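Local coordinates for protein 3-methyladenine dna-glycosylase (Archaeoglobus fulgidus, PDB 2JHN) that belongs to the HhH-GPD superfamily of base excision DNA repair proteins and combines that helical fold with a TATA-box binding protein-like region at its N terminus, at residues 8-12 against 13-17; 129-132 against 133-137; 224-227 against 228-232; 241-244 against 245-249. The protein carries 1 engineered substitution. All coordinates share one frame; numbering follows the deposited sequence.

Interaction 1: 8-12 against 13-17; sequences HAVNW and ELKMK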
ATOM      1  N   HIS A   8       1.627  19.272 -10.423  1.00 25.99           N
ATOM      2  CA  HIS A   8       1.525  18.460 -11.630  1.00 25.50           C
ATOM      3  C   HIS A   8       0.160  17.734 -11.668  1.00 24.71           C
ATOM      4  O   HIS A   8      -0.386  17.424 -10.610  1.00 25.27           O
ATOM      5  CB  HIS A   8       2.691  17.465 -11.600  1.00 26.39           C
ATOM      6  CG  HIS A   8       2.956  16.781 -12.907  1.00 27.18           C
ATOM      7  ND1 HIS A   8       2.141  15.788 -13.406  1.00 29.54           N
ATOM      8  CD2 HIS A   8       3.968  16.919 -13.797  1.00 28.13           C
ATOM      9  CE1 HIS A   8       2.625  15.358 -14.560  1.00 30.44           C
ATOM     10  NE2 HIS A   8       3.737  16.027 -14.817  1.00 30.16           N
ATOM     11  N   ALA A   9      -0.398  17.460 -12.853  1.00 23.85           N
ATOM     12  CA  ALA A   9      -1.657  16.683 -12.939  1.00 22.78           C
ATOM     13  C   ALA A   9      -1.456  15.252 -12.406  1.00 22.40           C
ATOM     14  O   ALA A   9      -0.357  14.689 -12.501  1.00 22.91           O
ATOM     15  CB  ALA A   9      -2.194  16.638 -14.363  1.00 22.95           C
ATOM     16  N   VAL A  10      -2.507  14.694 -11.820  1.00 20.67           N
ATOM     17  CA  VAL A  10      -2.531  13.284 -11.421  1.00 19.55           C
ATOM     18  C   VAL A  10      -3.754  12.677 -12.090  1.00 18.71           C
ATOM     19  O   VAL A  10      -4.808  13.331 -12.220  1.00 19.40           O
ATOM     20  CB  VAL A  10      -2.571  13.148  -9.878  1.00 19.79           C
ATOM     21  CG1 VAL A  10      -3.901  13.646  -9.320  1.00 19.64           C
ATOM     22  CG2 VAL A  10      -2.283  11.708  -9.423  1.00 19.34           C
ATOM     23  N   ASN A  11      -3.607  11.459 -12.582  1.00 18.01           N
ATOM     24  CA  ASN A  11      -4.726  10.719 -13.098  1.00 17.27           C
ATOM     25  C   ASN A  11      -5.384   9.953 -11.944  1.00 16.53           C
ATOM     26  O   ASN A  11      -4.902   8.900 -11.542  1.00 14.42           O
ATOM     27  CB  ASN A  11      -4.275   9.770 -14.199  1.00 18.32           C
ATOM     28  CG  ASN A  11      -5.433   9.091 -14.878  1.00 19.36           C
ATOM     29  OD1 ASN A  11      -6.253   8.465 -14.236  1.00 21.38           O
ATOM     30  ND2 ASN A  11      -5.524   9.241 -16.201  1.00 22.98           N
ATOM     31  N   TRP A  12      -6.483  10.500 -11.426  1.00 16.51           N
ATOM     32  CA  TRP A  12      -7.189   9.901 -10.294  1.00 16.07           C
ATOM     33  C   TRP A  12      -7.713   8.510 -10.613  1.00 16.28           C
ATOM     34  O   TRP A  12      -7.680   7.618  -9.762  1.00 15.61           O
ATOM     35  CB  TRP A  12      -8.339  10.809  -9.852  1.00 16.91           C
ATOM     36  CG  TRP A  12      -9.016  10.375  -8.582  1.00 15.68           C
ATOM     37  CD1 TRP A  12     -10.237   9.746  -8.460  1.00 16.59           C
ATOM     38  CD2 TRP A  12      -8.518  10.546  -7.256  1.00 14.97           C
ATOM     39  NE1 TRP A  12     -10.514   9.503  -7.127  1.00 15.08           N
ATOM     40  CE2 TRP A  12      -9.486  10.003  -6.370  1.00 14.94           C
ATOM     41  CE3 TRP A  12      -7.346  11.106  -6.726  1.00 16.38           C
ATOM     42  CZ2 TRP A  12      -9.314  10.007  -4.974  1.00 15.79           C
ATOM     43  CZ3 TRP A  12      -7.168  11.097  -5.321  1.00 16.17           C
ATOM     44  CH2 TRP A  12      -8.145  10.555  -4.475  1.00 16.07           C
ATOM     45  N   GLU A  13      -8.209   8.311 -11.834  1.00 16.22           N
ATOM     46  CA  GLU A  13      -8.765   7.021 -12.200  1.00 17.04           C
ATOM     47  C   GLU A  13      -7.710   5.912 -12.084  1.00 16.61           C
ATOM     48  O   GLU A  13      -7.995   4.838 -11.571  1.00 16.34           O
ATOM     49  CB  GLU A  13      -9.411   7.065 -13.605  1.00 18.08           C
ATOM     50  CG  GLU A  13     -10.404   8.219 -13.807  0.50 19.55           C
ATOM     51  CD  GLU A  13      -9.770   9.442 -14.473  0.50 22.45           C
ATOM     52  OE1 GLU A  13      -9.940   9.614 -15.707  0.50 26.14           O
ATOM     53  OE2 GLU A  13      -9.091  10.231 -13.781  0.50 23.49           O
ATOM     54  N   LEU A  14      -6.486   6.200 -12.544  1.00 16.04           N
ATOM     55  CA  LEU A  14      -5.352   5.266 -12.412  1.00 15.20           C
ATOM     56  C   LEU A  14      -4.917   5.045 -10.945  1.00 13.89           C
ATOM     57  O   LEU A  14      -4.608   3.924 -10.556  1.00 13.30           O
ATOM     58  CB  LEU A  14      -4.159   5.722 -13.256  1.00 15.48           C
ATOM     59  CG  LEU A  14      -4.271   5.523 -14.779  1.00 15.70           C
ATOM     60  CD1 LEU A  14      -2.972   5.919 -15.467  1.00 15.80           C
ATOM     61  CD2 LEU A  14      -4.637   4.096 -15.168  1.00 19.13           C
ATOM     62  N   LYS A  15      -4.897   6.115 -10.153  1.00 13.14           N
ATOM     63  CA  LYS A  15      -4.667   5.981  -8.694  1.00 13.23           C
ATOM     64  C   LYS A  15      -5.680   5.026  -8.060  1.00 13.76           C
ATOM     65  O   LYS A  15      -5.306   4.162  -7.276  1.00 12.65           O
ATOM     66  CB  LYS A  15      -4.698   7.339  -7.978  1.00 13.09           C
ATOM     67  CG  LYS A  15      -3.492   8.234  -8.236  1.00 12.34           C
ATOM     68  CD  LYS A  15      -2.200   7.664  -7.697  1.00 12.84           C
ATOM     69  CE  LYS A  15      -1.193   8.790  -7.445  1.00  9.83           C
ATOM     70  NZ  LYS A  15       0.071   8.133  -7.084  1.00 10.10           N
ATOM     71  N   MET A  16      -6.958   5.170  -8.420  1.00 14.90           N
ATOM     72  CA  MET A  16      -8.022   4.306  -7.885  1.00 15.57           C
ATOM     73  C   MET A  16      -7.972   2.862  -8.422  1.00 16.56           C
ATOM     74  O   MET A  16      -8.336   1.924  -7.711  1.00 16.55           O
ATOM     75  CB  MET A  16      -9.399   4.958  -8.098  1.00 14.86           C
ATOM     76  CG  MET A  16      -9.572   6.304  -7.407  1.00 14.97           C
ATOM     77  SD  MET A  16      -9.348   6.196  -5.603  1.00 15.94           S
ATOM     78  CE  MET A  16      -7.670   6.817  -5.422  1.00 15.50           C
ATOM     79  N   LYS A  17      -7.519   2.695  -9.665  0.50 17.60           N
ATOM     80  CA  LYS A  17      -7.379   1.368 -10.277  0.50 18.67           C
ATOM     81  C   LYS A  17      -6.396   0.505  -9.501  0.50 18.38           C
ATOM     82  O   LYS A  17      -6.439  -0.728  -9.575  0.50 19.11           O
ATOM     83  CB  LYS A  17      -6.905   1.489 -11.724  0.50 18.80           C
ATOM     84  CG  LYS A  17      -8.003   1.347 -12.779  0.50 20.45           C
ATOM     85  CD  LYS A  17      -7.432   1.643 -14.175  0.50 19.62           C
ATOM     86  CE  LYS A  17      -6.068   0.995 -14.353  0.50 18.23           C
ATOM     87  NZ  LYS A  17      -6.173  -0.361 -14.894  0.50 19.08           N
TER
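N11 and L14 form an asparagine N-cap, which starts helix 12-17 in the TATA-box binding protein-like region of the chain. N11 OD1 accepts the backbone N-H of L14 at 2.8 Å; the bond is nearly straight at the hydrogen (164°), but its donor is tilted 34° from the plane of the amide carbonyl. This reach follows from N11 CG standing anti to the backbone N (chi1 -173°), which turns the amide toward the first helical turn and also rests N11 CG against L14 CG at 3.8 Å. The regular helical pattern begins in the same turn, with K15 N hydrogen-bonded to N11 O and M16 N to W12 O.

Beside the cap, M16 lies along one face of the W12 indole. Its CG makes a CH-pi contact 3.7 Å from the centroid of the five-membered ring of W12, while bends at chi2 and chi3 carry CE on over the six-membered ring, 3.6 Å from W12 CZ2. M16 SD sits obliquely to the ring in a Met-aromatic contact.

Further out, W12 NE1 is hydrogen-bonded to G33 O, and W35 of strand 34-41 touches both W12 and M16. K15 NZ reaches the carbonyls of F108 and G81; on the way its chain crosses the V10 side chain at about a right angle, with K15 CE 3.7 Å from V10 CG2.

Interaction 2: 129-132 against 133-137; sequences QQIS and FVVAE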
ATOM      1  N   GLN A 129       0.990 -13.770   2.884  1.00 23.16           N
ATOM      2  CA  GLN A 129       1.948 -14.888   2.787  1.00 24.31           C
ATOM      3  C   GLN A 129       1.301 -16.139   2.146  1.00 25.28           C
ATOM      4  O   GLN A 129       0.264 -16.619   2.608  1.00 24.99           O
ATOM      5  CB  GLN A 129       2.590 -15.206   4.158  1.00 23.85           C
ATOM      6  CG  GLN A 129       3.451 -14.038   4.710  1.00 22.55           C
ATOM      7  CD  GLN A 129       4.112 -14.285   6.072  1.00 24.52           C
ATOM      8  OE1 GLN A 129       3.671 -15.117   6.875  1.00 25.66           O
ATOM      9  NE2 GLN A 129       5.183 -13.550   6.334  1.00 20.61           N
ATOM     10  N   GLN A 130       1.903 -16.605   1.050  1.00 27.31           N
ATOM     11  CA  GLN A 130       1.514 -17.859   0.344  1.00 29.32           C
ATOM     12  C   GLN A 130       0.142 -17.831  -0.350  1.00 29.59           C
ATOM     13  O   GLN A 130      -0.362 -18.878  -0.763  1.00 30.58           O
ATOM     14  CB  GLN A 130       1.611 -19.097   1.269  1.00 29.73           C
ATOM     15  CG  GLN A 130       3.023 -19.499   1.683  1.00 32.69           C
ATOM     16  CD  GLN A 130       3.472 -18.789   2.944  1.00 36.62           C
ATOM     17  OE1 GLN A 130       2.759 -18.789   3.960  1.00 40.31           O
ATOM     18  NE2 GLN A 130       4.648 -18.170   2.891  1.00 36.96           N
ATOM     19  N   ILE A 131      -0.473 -16.654  -0.469  1.00 29.35           N
ATOM     20  CA  ILE A 131      -1.792 -16.544  -1.130  1.00 28.58           C
ATOM     21  C   ILE A 131      -1.804 -15.402  -2.131  1.00 28.50           C
ATOM     22  O   ILE A 131      -0.856 -14.612  -2.179  1.00 27.89           O
ATOM     23  CB  ILE A 131      -2.983 -16.419  -0.120  1.00 28.90           C
ATOM     24  CG1 ILE A 131      -2.826 -15.180   0.785  1.00 28.68           C
ATOM     25  CG2 ILE A 131      -3.134 -17.702   0.703  1.00 29.25           C
ATOM     26  CD1 ILE A 131      -4.079 -14.843   1.638  1.00 27.73           C
ATOM     27  N   SER A 132      -2.858 -15.332  -2.949  1.00 28.02           N
ATOM     28  CA  SER A 132      -2.998 -14.246  -3.918  1.00 28.19           C
ATOM     29  C   SER A 132      -3.384 -12.971  -3.193  1.00 27.83           C
ATOM     30  O   SER A 132      -3.947 -13.026  -2.091  1.00 27.40           O
ATOM     31  CB  SER A 132      -4.042 -14.573  -4.995  1.00 28.28           C
ATOM     32  OG  SER A 132      -5.367 -14.594  -4.473  1.00 29.12           O
ATOM     33  N   PHE A 133      -3.088 -11.832  -3.820  1.00 27.48           N
ATOM     34  CA  PHE A 133      -3.479 -10.529  -3.289  1.00 27.36           C
ATOM     35  C   PHE A 133      -5.009 -10.376  -3.149  1.00 26.61           C
ATOM     36  O   PHE A 133      -5.489  -9.885  -2.131  1.00 25.94           O
ATOM     37  CB  PHE A 133      -2.856  -9.390  -4.126  1.00 28.54           C
ATOM     38  CG  PHE A 133      -3.015  -8.024  -3.512  1.00 30.32           C
ATOM     39  CD1 PHE A 133      -2.446  -7.721  -2.270  1.00 32.13           C
ATOM     40  CD2 PHE A 133      -3.732  -7.029  -4.179  1.00 32.39           C
ATOM     41  CE1 PHE A 133      -2.593  -6.448  -1.711  1.00 31.61           C
ATOM     42  CE2 PHE A 133      -3.890  -5.755  -3.616  1.00 32.27           C
ATOM     43  CZ  PHE A 133      -3.322  -5.468  -2.388  1.00 31.48           C
ATOM     44  N   VAL A 134      -5.770 -10.805  -4.154  1.00 25.84           N
ATOM     45  CA  VAL A 134      -7.241 -10.765  -4.080  1.00 25.59           C
ATOM     46  C   VAL A 134      -7.797 -11.537  -2.863  1.00 24.63           C
ATOM     47  O   VAL A 134      -8.675 -11.028  -2.158  1.00 25.01           O
ATOM     48  CB  VAL A 134      -7.930 -11.280  -5.387  1.00 25.56           C
ATOM     49  CG1 VAL A 134      -9.433 -11.515  -5.161  1.00 26.94           C
ATOM     50  CG2 VAL A 134      -7.730 -10.299  -6.528  1.00 26.90           C
ATOM     51  N   VAL A 135      -7.307 -12.759  -2.634  1.00 24.50           N
ATOM     52  CA  VAL A 135      -7.708 -13.554  -1.436  1.00 23.75           C
ATOM     53  C   VAL A 135      -7.301 -12.832  -0.125  1.00 22.76           C
ATOM     54  O   VAL A 135      -8.061 -12.813   0.858  1.00 22.28           O
ATOM     55  CB  VAL A 135      -7.143 -15.025  -1.482  1.00 24.11           C
ATOM     56  CG1 VAL A 135      -7.273 -15.729  -0.133  1.00 25.41           C
ATOM     57  CG2 VAL A 135      -7.838 -15.856  -2.577  1.00 25.28           C
ATOM     58  N   ALA A 136      -6.114 -12.226  -0.129  1.00 21.28           N
ATOM     59  CA  ALA A 136      -5.601 -11.471   1.022  1.00 19.65           C
ATOM     60  C   ALA A 136      -6.502 -10.290   1.360  1.00 19.31           C
ATOM     61  O   ALA A 136      -6.792 -10.043   2.521  1.00 18.78           O
ATOM     62  CB  ALA A 136      -4.173 -10.982   0.760  1.00 20.09           C
ATOM     63  N   GLU A 137      -6.933  -9.562   0.334  1.00 18.74           N
ATOM     64  CA  GLU A 137      -7.806  -8.405   0.510  1.00 19.63           C
ATOM     65  C   GLU A 137      -9.206  -8.772   1.049  1.00 19.21           C
ATOM     66  O   GLU A 137      -9.796  -8.027   1.836  1.00 18.73           O
ATOM     67  CB  GLU A 137      -7.893  -7.623  -0.797  1.00 19.73           C
ATOM     68  CG  GLU A 137      -6.556  -6.957  -1.185  1.00 21.81           C
ATOM     69  CD  GLU A 137      -6.257  -5.713  -0.352  1.00 27.87           C
ATOM     70  OE1 GLU A 137      -5.682  -5.856   0.756  1.00 27.93           O
ATOM     71  OE2 GLU A 137      -6.598  -4.591  -0.813  1.00 30.16           O
TER
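S132 and V135 make a serine N-cap, a local contact at the surface where the loop after helix 118-127 turns into helix 133-147 of the HhH-GPD region. The capping bond runs from V135 N to S132 OG, 3.2 Å long and close to straight (163°). S132 OG is placed between its own backbone N and carbonyl carbon (chi1 69°), the position from which it can face the N-H groups of the first turn. It thereby gives a side-chain acceptor to an amide in the first turn, as serine N-caps do. The same hydroxyl oxygen also lies against the V135 side chain, with S132 OG 3.4 Å from V135 CG2. The backbone of the cap residue takes part too: S132 O accepts from A136 N at 3.0 Å, opening the helical bonding pattern, and the next bond joins E137 N to F133 O.

An apolar contact runs alongside this polar cap. I131, just before the cap residue, extends its chain toward the first turn so that its CD1 meets V135 CG1 at 3.8 Å and lies 4.0 Å from A136 CB. The loop and the start of the helix are thus joined both by hydrogen bonds and by methyl packing. On another side of the turn, the F133 ring carries E137 CG over one face, 3.7 Å above its plane.

Among its neighbours, F133 also packs on V20 and M114, and the Q129 side-chain amide before the cap donates to T222, at the start of helix 220-229, and to G217 in the loop leading into it.

Interaction 3: 224-227 against 228-232; sequences ELVL and SIALG. Engineered in segment 228-232: I229 (natural residue Met).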
ATOM      1  N   GLU A 224      11.075  -6.995   3.128  1.00  9.65           N
ATOM      2  CA  GLU A 224      11.312  -6.053   2.008  1.00 10.59           C
ATOM      3  C   GLU A 224      10.022  -5.464   1.453  1.00  9.59           C
ATOM      4  O   GLU A 224       9.995  -4.268   1.099  1.00 10.32           O
ATOM      5  CB  GLU A 224      12.170  -6.670   0.900  1.00  9.90           C
ATOM      6  CG  GLU A 224      13.583  -7.032   1.401  1.00 11.06           C
ATOM      7  CD  GLU A 224      14.483  -7.586   0.325  1.00 13.73           C
ATOM      8  OE1 GLU A 224      13.962  -8.020  -0.742  1.00 14.37           O
ATOM      9  OE2 GLU A 224      15.729  -7.552   0.559  1.00 14.26           O
ATOM     10  N   LEU A 225       8.973  -6.269   1.377  1.00 10.48           N
ATOM     11  CA  LEU A 225       7.646  -5.751   0.970  1.00 10.82           C
ATOM     12  C   LEU A 225       7.164  -4.674   1.973  1.00 10.25           C
ATOM     13  O   LEU A 225       6.766  -3.575   1.578  1.00 10.21           O
ATOM     14  CB  LEU A 225       6.632  -6.897   0.861  1.00 10.93           C
ATOM     15  CG  LEU A 225       5.291  -6.640   0.197  1.00 12.11           C
ATOM     16  CD1 LEU A 225       5.558  -6.290  -1.286  1.00 13.97           C
ATOM     17  CD2 LEU A 225       4.458  -7.942   0.327  1.00 13.18           C
ATOM     18  N   VAL A 226       7.262  -4.962   3.267  1.00  9.88           N
ATOM     19  CA  VAL A 226       6.882  -3.957   4.304  1.00  9.23           C
ATOM     20  C   VAL A 226       7.692  -2.684   4.136  1.00  9.22           C
ATOM     21  O   VAL A 226       7.130  -1.586   4.111  1.00  7.92           O
ATOM     22  CB  VAL A 226       7.033  -4.518   5.725  1.00  8.79           C
ATOM     23  CG1 VAL A 226       6.987  -3.377   6.795  1.00  9.64           C
ATOM     24  CG2 VAL A 226       5.934  -5.577   5.990  1.00  9.74           C
ATOM     25  N   LEU A 227       9.015  -2.830   4.019  1.00  8.97           N
ATOM     26  CA  LEU A 227       9.905  -1.700   3.896  1.00 10.50           C
ATOM     27  C   LEU A 227       9.479  -0.760   2.748  1.00 10.11           C
ATOM     28  O   LEU A 227       9.443   0.449   2.916  1.00 10.65           O
ATOM     29  CB  LEU A 227      11.353  -2.171   3.690  1.00  9.05           C
ATOM     30  CG  LEU A 227      12.046  -2.470   5.052  1.00 12.40           C
ATOM     31  CD1 LEU A 227      13.234  -3.380   4.863  1.00 14.33           C
ATOM     32  CD2 LEU A 227      12.503  -1.150   5.661  1.00 15.74           C
ATOM     33  N   SER A 228       9.140  -1.339   1.619  1.00 10.25           N
ATOM     34  CA  SER A 228       8.792  -0.539   0.429  1.00 11.45           C
ATOM     35  C   SER A 228       7.339  -0.045   0.462  1.00 11.04           C
ATOM     36  O   SER A 228       7.083   1.162   0.291  1.00 12.54           O
ATOM     37  CB  SER A 228       9.060  -1.345  -0.842  1.00 11.79           C
ATOM     38  OG  SER A 228       8.463  -2.625  -0.802  1.00 14.62           O
ATOM     39  N   ILE A 229       6.406  -0.957   0.669  1.00 10.42           N
ATOM     40  CA  ILE A 229       4.978  -0.616   0.527  1.00 12.06           C
ATOM     41  C   ILE A 229       4.323   0.009   1.757  1.00 11.62           C
ATOM     42  O   ILE A 229       3.287   0.682   1.611  1.00 13.45           O
ATOM     43  CB  ILE A 229       4.101  -1.778  -0.085  1.00 12.24           C
ATOM     44  CG1 ILE A 229       3.718  -2.830   0.963  1.00 13.19           C
ATOM     45  CG2 ILE A 229       4.785  -2.399  -1.336  1.00 14.02           C
ATOM     46  CD1 ILE A 229       2.657  -3.897   0.477  1.00 14.02           C
ATOM     47  N   ALA A 230       4.905  -0.198   2.942  1.00 11.35           N
ATOM     48  CA  ALA A 230       4.385   0.349   4.204  1.00 11.32           C
ATOM     49  C   ALA A 230       5.259   1.458   4.806  1.00 11.58           C
ATOM     50  O   ALA A 230       4.725   2.442   5.349  1.00 12.70           O
ATOM     51  CB  ALA A 230       4.146  -0.771   5.237  1.00 11.45           C
ATOM     52  N   LEU A 231       6.576   1.313   4.692  1.00 10.58           N
ATOM     53  CA  LEU A 231       7.541   2.196   5.324  1.00 11.17           C
ATOM     54  C   LEU A 231       8.050   3.289   4.396  1.00 11.13           C
ATOM     55  O   LEU A 231       8.700   4.229   4.852  1.00 11.96           O
ATOM     56  CB  LEU A 231       8.722   1.395   5.929  1.00 11.49           C
ATOM     57  CG  LEU A 231       8.361   0.410   7.040  1.00 13.17           C
ATOM     58  CD1 LEU A 231       9.563  -0.012   7.853  1.00 15.33           C
ATOM     59  CD2 LEU A 231       7.264   1.002   7.961  1.00 13.05           C
ATOM     60  N   GLY A 232       7.759   3.169   3.106  1.00 11.23           N
ATOM     61  CA  GLY A 232       8.219   4.159   2.111  1.00 10.90           C
ATOM     62  C   GLY A 232       9.729   4.186   1.818  1.00 11.66           C
ATOM     63  O   GLY A 232      10.253   5.193   1.305  1.00 11.22           O
TER
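The flat groups joining V226 to A230 and L231 are peptide units, and the V226 carbonyl receives two of their N-H groups. L231 N, 3.0 Å from V226 O, lies in the carbonyl plane; A230 N, 2.9 Å from V226 O, is tilted 26° from it. An i+5 bond thus stands beside the i+4 one, consistent with a wider last turn, and the chain leaves the helix at G232 with positive phi. Helix 220-229 is probably the second helix of the helix-hairpin-helix motif of this family.

Apolar side chains fill in around these bonds. L225 CG meets CD1 of I229, an engineered residue, at 3.8 Å. L231 reaches back to two residues, its CG lying 4.0 Å from V226 CG1 and its CD1 3.8 Å from L227 CD2. Helix 118-127 covers V226 and L231, and helix 205-213 covers V226 and L227.

The buried hydroxyl of S228 folds back onto the preceding turn, with OG 2.9 Å from E224 O and 3.1 Å from L225 O. Its single proton could go to either carbonyl, so the geometry is consistent with a hydroxyl that either alternates between the two acceptors or is shared by them.

Interaction 4: 241-244 against 245-249; sequences LGVR and RAVSR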
ATOM      1  N   LEU A 241       7.005 -12.803  -6.508  1.00 22.16           N
ATOM      2  CA  LEU A 241       6.764 -13.499  -7.795  1.00 22.99           C
ATOM      3  C   LEU A 241       6.152 -12.606  -8.885  1.00 22.33           C
ATOM      4  O   LEU A 241       6.510 -12.717 -10.045  1.00 22.25           O
ATOM      5  CB  LEU A 241       5.904 -14.741  -7.586  1.00 24.86           C
ATOM      6  CG  LEU A 241       6.847 -15.923  -7.366  1.00 27.31           C
ATOM      7  CD1 LEU A 241       6.831 -16.410  -5.929  1.00 31.31           C
ATOM      8  CD2 LEU A 241       6.474 -17.023  -8.340  1.00 31.80           C
ATOM      9  N   GLY A 242       5.240 -11.722  -8.494  1.00 21.54           N
ATOM     10  CA  GLY A 242       4.738 -10.705  -9.406  1.00 21.15           C
ATOM     11  C   GLY A 242       5.811  -9.766  -9.927  1.00 20.20           C
ATOM     12  O   GLY A 242       5.817  -9.413 -11.119  1.00 20.38           O
ATOM     13  N   VAL A 243       6.725  -9.354  -9.047  1.00 19.62           N
ATOM     14  CA  VAL A 243       7.847  -8.507  -9.451  1.00 18.81           C
ATOM     15  C   VAL A 243       8.748  -9.241 -10.451  1.00 18.80           C
ATOM     16  O   VAL A 243       9.132  -8.676 -11.477  1.00 17.87           O
ATOM     17  CB  VAL A 243       8.659  -8.005  -8.216  1.00 19.06           C
ATOM     18  CG1 VAL A 243       9.969  -7.328  -8.638  1.00 19.22           C
ATOM     19  CG2 VAL A 243       7.807  -7.036  -7.373  1.00 18.80           C
ATOM     20  N   ARG A 244       9.085 -10.499 -10.149  1.00 19.43           N
ATOM     21  CA  ARG A 244       9.946 -11.289 -11.042  1.00 20.10           C
ATOM     22  C   ARG A 244       9.321 -11.440 -12.444  1.00 20.86           C
ATOM     23  O   ARG A 244       9.992 -11.196 -13.460  1.00 19.92           O
ATOM     24  CB  ARG A 244      10.274 -12.649 -10.403  1.00 20.82           C
ATOM     25  CG  ARG A 244      11.209 -12.545  -9.190  1.00 19.96           C
ATOM     26  CD  ARG A 244      11.373 -13.920  -8.503  1.00 20.74           C
ATOM     27  NE  ARG A 244      11.888 -14.911  -9.450  1.00 22.98           N
ATOM     28  CZ  ARG A 244      11.652 -16.218  -9.374  1.00 26.12           C
ATOM     29  NH1 ARG A 244      10.905 -16.707  -8.396  1.00 25.62           N
ATOM     30  NH2 ARG A 244      12.168 -17.040 -10.279  1.00 26.69           N
ATOM     31  N   ARG A 245       8.035 -11.776 -12.477  1.00 21.15           N
ATOM     32  CA  ARG A 245       7.268 -11.862 -13.735  1.00 22.39           C
ATOM     33  C   ARG A 245       7.311 -10.562 -14.547  1.00 21.78           C
ATOM     34  O   ARG A 245       7.633 -10.582 -15.740  1.00 21.80           O
ATOM     35  CB  ARG A 245       5.818 -12.265 -13.482  1.00 22.37           C
ATOM     36  CG  ARG A 245       5.606 -13.690 -12.957  1.00 24.02           C
ATOM     37  CD  ARG A 245       4.115 -14.107 -12.972  1.00 24.30           C
ATOM     38  NE  ARG A 245       3.247 -13.299 -12.124  1.00 25.46           N
ATOM     39  CZ  ARG A 245       2.774 -13.670 -10.933  1.00 27.31           C
ATOM     40  NH1 ARG A 245       3.080 -14.862 -10.416  1.00 27.72           N
ATOM     41  NH2 ARG A 245       1.989 -12.845 -10.247  1.00 27.49           N
ATOM     42  N   ALA A 246       7.022  -9.431 -13.897  1.00 21.15           N
ATOM     43  CA  ALA A 246       7.022  -8.128 -14.575  1.00 20.86           C
ATOM     44  C   ALA A 246       8.391  -7.731 -15.125  1.00 20.83           C
ATOM     45  O   ALA A 246       8.507  -7.299 -16.282  1.00 20.86           O
ATOM     46  CB  ALA A 246       6.444  -7.035 -13.639  1.00 20.76           C
ATOM     47  N   VAL A 247       9.433  -7.889 -14.313  1.00 20.12           N
ATOM     48  CA  VAL A 247      10.789  -7.521 -14.724  1.00 20.20           C
ATOM     49  C   VAL A 247      11.291  -8.424 -15.861  1.00 21.55           C
ATOM     50  O   VAL A 247      11.986  -7.965 -16.762  1.00 20.76           O
ATOM     51  CB  VAL A 247      11.794  -7.517 -13.523  1.00 19.44           C
ATOM     52  CG1 VAL A 247      13.231  -7.331 -14.010  1.00 18.50           C
ATOM     53  CG2 VAL A 247      11.429  -6.420 -12.531  1.00 17.38           C
ATOM     54  N   SER A 248      10.923  -9.698 -15.800  1.00 23.18           N
ATOM     55  CA  SER A 248      11.284 -10.665 -16.844  1.00 24.86           C
ATOM     56  C   SER A 248      10.609 -10.352 -18.173  1.00 25.92           C
ATOM     57  O   SER A 248      11.265 -10.423 -19.225  1.00 26.89           O
ATOM     58  CB  SER A 248      10.937 -12.084 -16.403  1.00 24.70           C
ATOM     59  OG  SER A 248      11.737 -12.456 -15.293  1.00 25.56           O
ATOM     60  N   ARG A 249       9.317 -10.019 -18.118  1.00 26.31           N
ATOM     61  CA  ARG A 249       8.522  -9.630 -19.293  1.00 27.68           C
ATOM     62  C   ARG A 249       9.028  -8.344 -19.950  1.00 28.21           C
ATOM     63  O   ARG A 249       9.081  -8.243 -21.185  1.00 28.51           O
ATOM     64  CB  ARG A 249       7.036  -9.516 -18.927  1.00 27.62           C
ATOM     65  CG  ARG A 249       6.106  -9.548 -20.123  0.50 29.41           C
ATOM     66  CD  ARG A 249       4.804 -10.271 -19.820  0.50 30.97           C
ATOM     67  NE  ARG A 249       4.035 -10.477 -21.047  0.50 32.99           N
ATOM     68  CZ  ARG A 249       3.193  -9.581 -21.557  0.50 33.50           C
ATOM     69  NH1 ARG A 249       3.000  -8.426 -20.939  0.50 33.32           N
ATOM     70  NH2 ARG A 249       2.539  -9.841 -22.679  0.50 33.80           N
TER
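R245 CG stands beside its backbone N, anti to the carbonyl carbon (chi1 -67°), and a bend at chi3 (-62°) swings the guanidinium back over G242 in the first turn of helix 241-251, a helix of the HhH-GPD region. The flat group lies over the backbone there: G242 CA sits 3.4 Å above its plane toward the rim, and L241 O is on the same face. The nearest approach of the group to G242 is R245 NH2 to its CA, 3.6 Å. A salt bridge from R245 NH2 to D285 of helix 274-287 then holds the end of the arginine.

Main-chain bonds of the usual helical spacing accompany this, from R245 N to L241 O through V247 N to V243 O. V243 and V247 are both buried, packing on V262 of helix 259-270 and on helix 274-287.

At the far end, R244 O is gripped twice by one residue. S248 N at 2.9 Å and S248 OG at 2.8 Å reach R244 O from opposite faces of its carbonyl plane, the hydroxyl 39° out of it, while S248 OG also accepts from Q257 N.

In the fold
Interactions 1 and 2 both start a helix with a side-chain cap, an amide oxygen in one and a hydroxyl in the other; interaction 1 is partly buried beside the TBP-like sheet, whereas interaction 2 lies at the surface. Interactions 3 and 4 sit on successive helices of the HhH-GPD region, each with a serine hydroxyl turned back on the backbone. Interaction 3 is the buried one, its centre about 8 Å from the centre of the chain, and is mostly aliphatic. Interaction 4, farther out, pairs a valine side with a charged arginine side. Helix 274-287 touches both. The centres of interactions 2, 3 and 4 lie about 17 to 18 Å apart, without direct touch.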